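Local coordinates for hemolysin activator protein CdiB (PDB 6WIL) that probably secretes a large toxin partner across the outer membrane, as a two-partner-secretion (TpsB) transporter of the Omp85 superfamily used in contact-dependent growth inhibition, at residues A[24-27]-A[28-31]; A[169-172]-A[173-177]. All blocks are in the same frame, centred on the assembly; numbering follows the deposited sequence.

Interaction 1 (A[24-27]-A[28-31])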
loop_
_atom_site.group_PDB
_atom_site.type_symbol
_atom_site.label_atom_id
_atom_site.label_comp_id
_atom_site.label_asym_id
_atom_site.label_seq_id
_atom_site.Cartn_x
_atom_site.Cartn_y
_atom_site.Cartn_z
ATOM N N GLN A 24 7.586 3.895 -2.418
ATOM C CA GLN A 24 8.246 2.959 -3.323
ATOM C C GLN A 24 8.687 1.695 -2.602
ATOM O O GLN A 24 8.665 0.609 -3.192
ATOM C CB GLN A 24 9.443 3.633 -3.992
ATOM C CG GLN A 24 9.066 4.752 -4.948
ATOM C CD GLN A 24 10.266 5.549 -5.421
ATOM O OE1 GLN A 24 11.406 5.254 -5.059
ATOM N NE2 GLN A 24 10.015 6.571 -6.233
ATOM N N LEU A 25 9.086 1.807 -1.333
ATOM C CA LEU A 25 9.466 0.617 -0.580
ATOM C C LEU A 25 8.249 -0.232 -0.243
ATOM O O LEU A 25 8.306 -1.465 -0.320
ATOM C CB LEU A 25 10.215 1.013 0.691
ATOM C CG LEU A 25 11.571 1.685 0.492
ATOM C CD1 LEU A 25 12.056 2.251 1.807
ATOM C CD2 LEU A 25 12.580 0.698 -0.076
ATOM N N GLN A 26 7.139 0.409 0.134
ATOM C CA GLN A 26 5.915 -0.341 0.399
ATOM C C GLN A 26 5.402 -1.013 -0.865
ATOM O O GLN A 26 4.922 -2.151 -0.820
ATOM C CB GLN A 26 4.844 0.575 0.993
ATOM C CG GLN A 26 5.144 1.016 2.415
ATOM C CD GLN A 26 5.727 -0.108 3.256
ATOM O OE1 GLN A 26 5.073 -1.124 3.505
ATOM N NE2 GLN A 26 6.972 0.064 3.685
ATOM N N ASP A 27 5.505 -0.332 -2.008
ATOM C CA ASP A 27 5.041 -0.924 -3.255
ATOM C C ASP A 27 5.886 -2.116 -3.684
ATOM O O ASP A 27 5.414 -2.940 -4.474
ATOM C CB ASP A 27 5.020 0.130 -4.363
ATOM C CG ASP A 27 3.860 1.100 -4.224
ATOM O OD1 ASP A 27 2.829 0.720 -3.628
ATOM O OD2 ASP A 27 3.977 2.245 -4.714
ATOM N N GLN A 28 7.118 -2.234 -3.178
ATOM C CA GLN A 28 7.978 -3.346 -3.567
ATOM C C GLN A 28 7.502 -4.682 -3.010
ATOM O O GLN A 28 7.924 -5.729 -3.512
ATOM C CB GLN A 28 9.413 -3.087 -3.112
ATOM C CG GLN A 28 10.217 -2.220 -4.063
ATOM C CD GLN A 28 11.522 -1.745 -3.450
ATOM O OE1 GLN A 28 12.235 -2.510 -2.797
ATOM N NE2 GLN A 28 11.832 -0.468 -3.644
ATOM N N LEU A 29 6.639 -4.672 -1.997
ATOM C CA LEU A 29 6.203 -5.905 -1.354
ATOM C C LEU A 29 5.137 -6.584 -2.209
ATOM O O LEU A 29 4.060 -6.022 -2.436
ATOM C CB LEU A 29 5.681 -5.615 0.050
ATOM C CG LEU A 29 6.663 -4.829 0.926
ATOM C CD1 LEU A 29 6.231 -4.854 2.381
ATOM C CD2 LEU A 29 8.084 -5.354 0.776
ATOM N N ALA A 30 5.443 -7.796 -2.671
ATOM C CA ALA A 30 4.582 -8.493 -3.617
ATOM C C ALA A 30 3.256 -8.882 -2.972
ATOM O O ALA A 30 3.225 -9.425 -1.865
ATOM C CB ALA A 30 5.292 -9.736 -4.153
ATOM N N GLN A 31 2.160 -8.609 -3.673
ATOM C CA GLN A 31 0.826 -8.982 -3.227
ATOM C C GLN A 31 0.352 -10.234 -3.954
ATOM O O GLN A 31 0.917 -10.646 -4.970
ATOM C CB GLN A 31 -0.171 -7.843 -3.460
ATOM C CG GLN A 31 0.220 -6.549 -2.781
ATOM C CD GLN A 31 0.634 -6.762 -1.339
ATOM O OE1 GLN A 31 -0.197 -7.037 -0.472
ATOM N NE2 GLN A 31 1.931 -6.647 -1.075
#
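Q28 lies alongside L25, both side chains pointing the same way. Its CG rests 3.3 Å from the carbonyl oxygen of Q24, and its NE2 comes within 3.8 Å of the L25 CD2 methyl. With CG anti to its carbonyl carbon (chi1 -83°), the extended chain runs outward and leans back past Q24 O, bringing its amide nitrogen beside the L25 methyl. A second pair runs beside this one: Q26 and L29 are also parallel neighbours, the OE1 of Q26 standing 4.1 Å from the CD1 of L29, while the L29 CG sits 3.6 Å from Q26 O. The Q26 chain is bent at chi2, and its amide oxygen takes a hydrogen bond from Q276. The backbone here is wound at three-residue spacing. Q28 N donates to L25 O at 3.2 Å, and its bond to Q24 O, one residue farther back, is weak. L29 N reaches Q26 O at 3.3 Å in a nearly straight bond (164°). After L29 the chain runs extended, and Q31 curls back so that its NE2 donates to L29 O at 2.6 Å, with the acceptor in the plane of the Q31 amide; Q31 OE1 is held by K330. The D27 carboxylate forms a salt bridge with R422 through OD2. The arrangement is the point where helix 8-27, the plug helix inside the barrel as in FhaC relatives, gives way to the linker toward strand 55-56. L25 packs on S253 and F272, L29 on I251 and Q276, so strands 251-261 and 266-279 of the barrel wall flank the turn, while R183 and K182, next to helix 171-181, meet L29 and A30.

Interaction 2 (A[169-172]-A[173-177]). With SO4 (sulfate ion), chain B.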
loop_
_atom_site.group_PDB
_atom_site.type_symbol
_atom_site.label_atom_id
_atom_site.label_comp_id
_atom_site.label_asym_id
_atom_site.label_seq_id
_atom_site.Cartn_x
_atom_site.Cartn_y
_atom_site.Cartn_z
ATOM N N VAL A 169 -8.799 -24.880 7.098
ATOM C CA VAL A 169 -8.245 -24.240 5.908
ATOM C C VAL A 169 -9.129 -23.071 5.498
ATOM O O VAL A 169 -10.319 -23.246 5.208
ATOM C CB VAL A 169 -8.104 -25.249 4.762
ATOM C CG1 VAL A 169 -7.739 -24.530 3.473
ATOM C CG2 VAL A 169 -7.063 -26.299 5.108
ATOM N N ASN A 170 -8.546 -21.873 5.460
ATOM C CA ASN A 170 -9.230 -20.672 4.997
ATOM C C ASN A 170 -8.346 -19.939 3.998
ATOM O O ASN A 170 -7.161 -19.713 4.261
ATOM C CB ASN A 170 -9.585 -19.745 6.159
ATOM C CG ASN A 170 -10.621 -18.713 5.773
ATOM O OD1 ASN A 170 -10.321 -17.746 5.073
ATOM N ND2 ASN A 170 -11.854 -18.920 6.219
ATOM N N LEU A 171 -8.933 -19.552 2.862
ATOM C CA LEU A 171 -8.172 -18.934 1.784
ATOM C C LEU A 171 -7.661 -17.542 2.138
ATOM O O LEU A 171 -6.670 -17.094 1.552
ATOM C CB LEU A 171 -9.029 -18.867 0.518
ATOM C CG LEU A 171 -8.340 -18.457 -0.784
ATOM C CD1 LEU A 171 -7.187 -19.399 -1.107
ATOM C CD2 LEU A 171 -9.346 -18.428 -1.921
ATOM N N LYS A 172 -8.313 -16.845 3.073
ATOM C CA LYS A 172 -7.831 -15.527 3.474
ATOM C C LYS A 172 -6.518 -15.632 4.239
ATOM O O LYS A 172 -5.631 -14.786 4.079
ATOM C CB LYS A 172 -8.883 -14.809 4.320
ATOM C CG LYS A 172 -10.055 -14.245 3.534
ATOM C CD LYS A 172 -11.009 -13.497 4.456
ATOM C CE LYS A 172 -12.360 -14.188 4.538
ATOM N NZ LYS A 172 -13.124 -14.062 3.262
ATOM N N ARG A 173 -6.379 -16.664 5.074
ATOM C CA ARG A 173 -5.145 -16.871 5.819
ATOM C C ARG A 173 -4.042 -17.450 4.944
ATOM O O ARG A 173 -2.868 -17.119 5.140
ATOM C CB ARG A 173 -5.410 -17.776 7.022
ATOM C CG ARG A 173 -6.494 -17.228 7.935
ATOM C CD ARG A 173 -6.638 -18.031 9.215
ATOM N NE ARG A 173 -7.513 -17.343 10.157
ATOM C CZ ARG A 173 -7.086 -16.631 11.194
ATOM N NH1 ARG A 173 -5.789 -16.524 11.441
ATOM N NH2 ARG A 173 -7.961 -16.032 11.989
ATOM N N LEU A 174 -4.393 -18.301 3.976
ATOM C CA LEU A 174 -3.397 -18.772 3.018
ATOM C C LEU A 174 -2.811 -17.608 2.229
ATOM O O LEU A 174 -1.593 -17.526 2.033
ATOM C CB LEU A 174 -4.014 -19.797 2.066
ATOM C CG LEU A 174 -4.622 -21.069 2.656
ATOM C CD1 LEU A 174 -4.924 -22.072 1.548
ATOM C CD2 LEU A 174 -3.703 -21.673 3.702
ATOM N N ASP A 175 -3.671 -16.698 1.760
ATOM C CA ASP A 175 -3.201 -15.567 0.967
ATOM C C ASP A 175 -2.349 -14.621 1.801
ATOM O O ASP A 175 -1.339 -14.098 1.317
ATOM C CB ASP A 175 -4.387 -14.816 0.364
ATOM C CG ASP A 175 -4.999 -15.535 -0.824
ATOM O OD1 ASP A 175 -4.450 -16.572 -1.255
ATOM O OD2 ASP A 175 -6.034 -15.052 -1.333
ATOM N N GLN A 176 -2.748 -14.380 3.050
ATOM C CA GLN A 176 -1.960 -13.523 3.927
ATOM C C GLN A 176 -0.573 -14.106 4.152
ATOM O O GLN A 176 0.441 -13.418 3.978
ATOM C CB GLN A 176 -2.683 -13.330 5.257
ATOM C CG GLN A 176 -2.007 -12.322 6.158
ATOM C CD GLN A 176 -1.989 -10.933 5.545
ATOM O OE1 GLN A 176 -2.871 -10.577 4.760
ATOM N NE2 GLN A 176 -0.977 -10.142 5.896
ATOM N N GLY A 177 -0.510 -15.382 4.539
ATOM C CA GLY A 177 0.778 -16.021 4.745
ATOM C C GLY A 177 1.608 -16.090 3.477
ATOM O O GLY A 177 2.825 -15.897 3.509
HETATM S S SO4 B . -5.398 -13.669 14.182
HETATM O O1 SO4 B . -6.514 -13.328 13.303
HETATM O O2 SO4 B . -4.711 -12.444 14.585
HETATM O O3 SO4 B . -4.474 -14.551 13.468
HETATM O O4 SO4 B . -5.892 -14.355 15.373
#
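The R173 guanidinium meets a sulfate ion at its edge: O3 lies in the plane of the group, 3.1 Å from NH1 in a nearly straight bond, and O1 takes a weak bond from NH2. The carboxamide of N170, the N-cap residue of helix 171-181 in the second POTRA domain, is the other flat group. Its OD1 accepts from K172 N at 3.0 Å, in the carboxamide plane and on a lone pair, while ND2 is bound to K114 O. R173, extended from CG to NE, reaches the sulfate, probably from the crystallisation liquor and also gripped by R321 of barrel strand 308-326.

Behind the cap the regular helical bonds begin: L174 N to N170 O (3.1 Å), D175 N to L171 O and Q176 N to K172 O. V169 CG1 touches L174 CD1 at 4.2 Å, giving the buried leucine an apolar neighbour before the helix starts. The D175 side chain slants across that of L171; its carboxylate is bonded to Y35, and Q176 to R325 and G280 at the barrel. In L171, CG anti to the backbone N (chi1 -170°) directs the branch toward D175, and chi2 (58°) then sets CD1 3.9 Å from D175 OD1.

Overall arrangement
Interactions 1 and 2 lie in series along the chain, their centres 20 Å apart and their nearest atoms about 7 Å apart without touching. They sit at the junction of barrel and second POTRA domain. Segment 28-31 leaves the barrel interior beside K182 and R183, which follow helix 171-181, whose first turns form interaction 2. The linker that continues from interaction 1 supplies Y35, the partner of D175. Strand 266-279 also connects them: Q276, near its end, serves interaction 1, and the strand runs into a turn whose G280 and Y281 meet Q176 and R173. The sulfate contacts interaction 2 and not interaction 1.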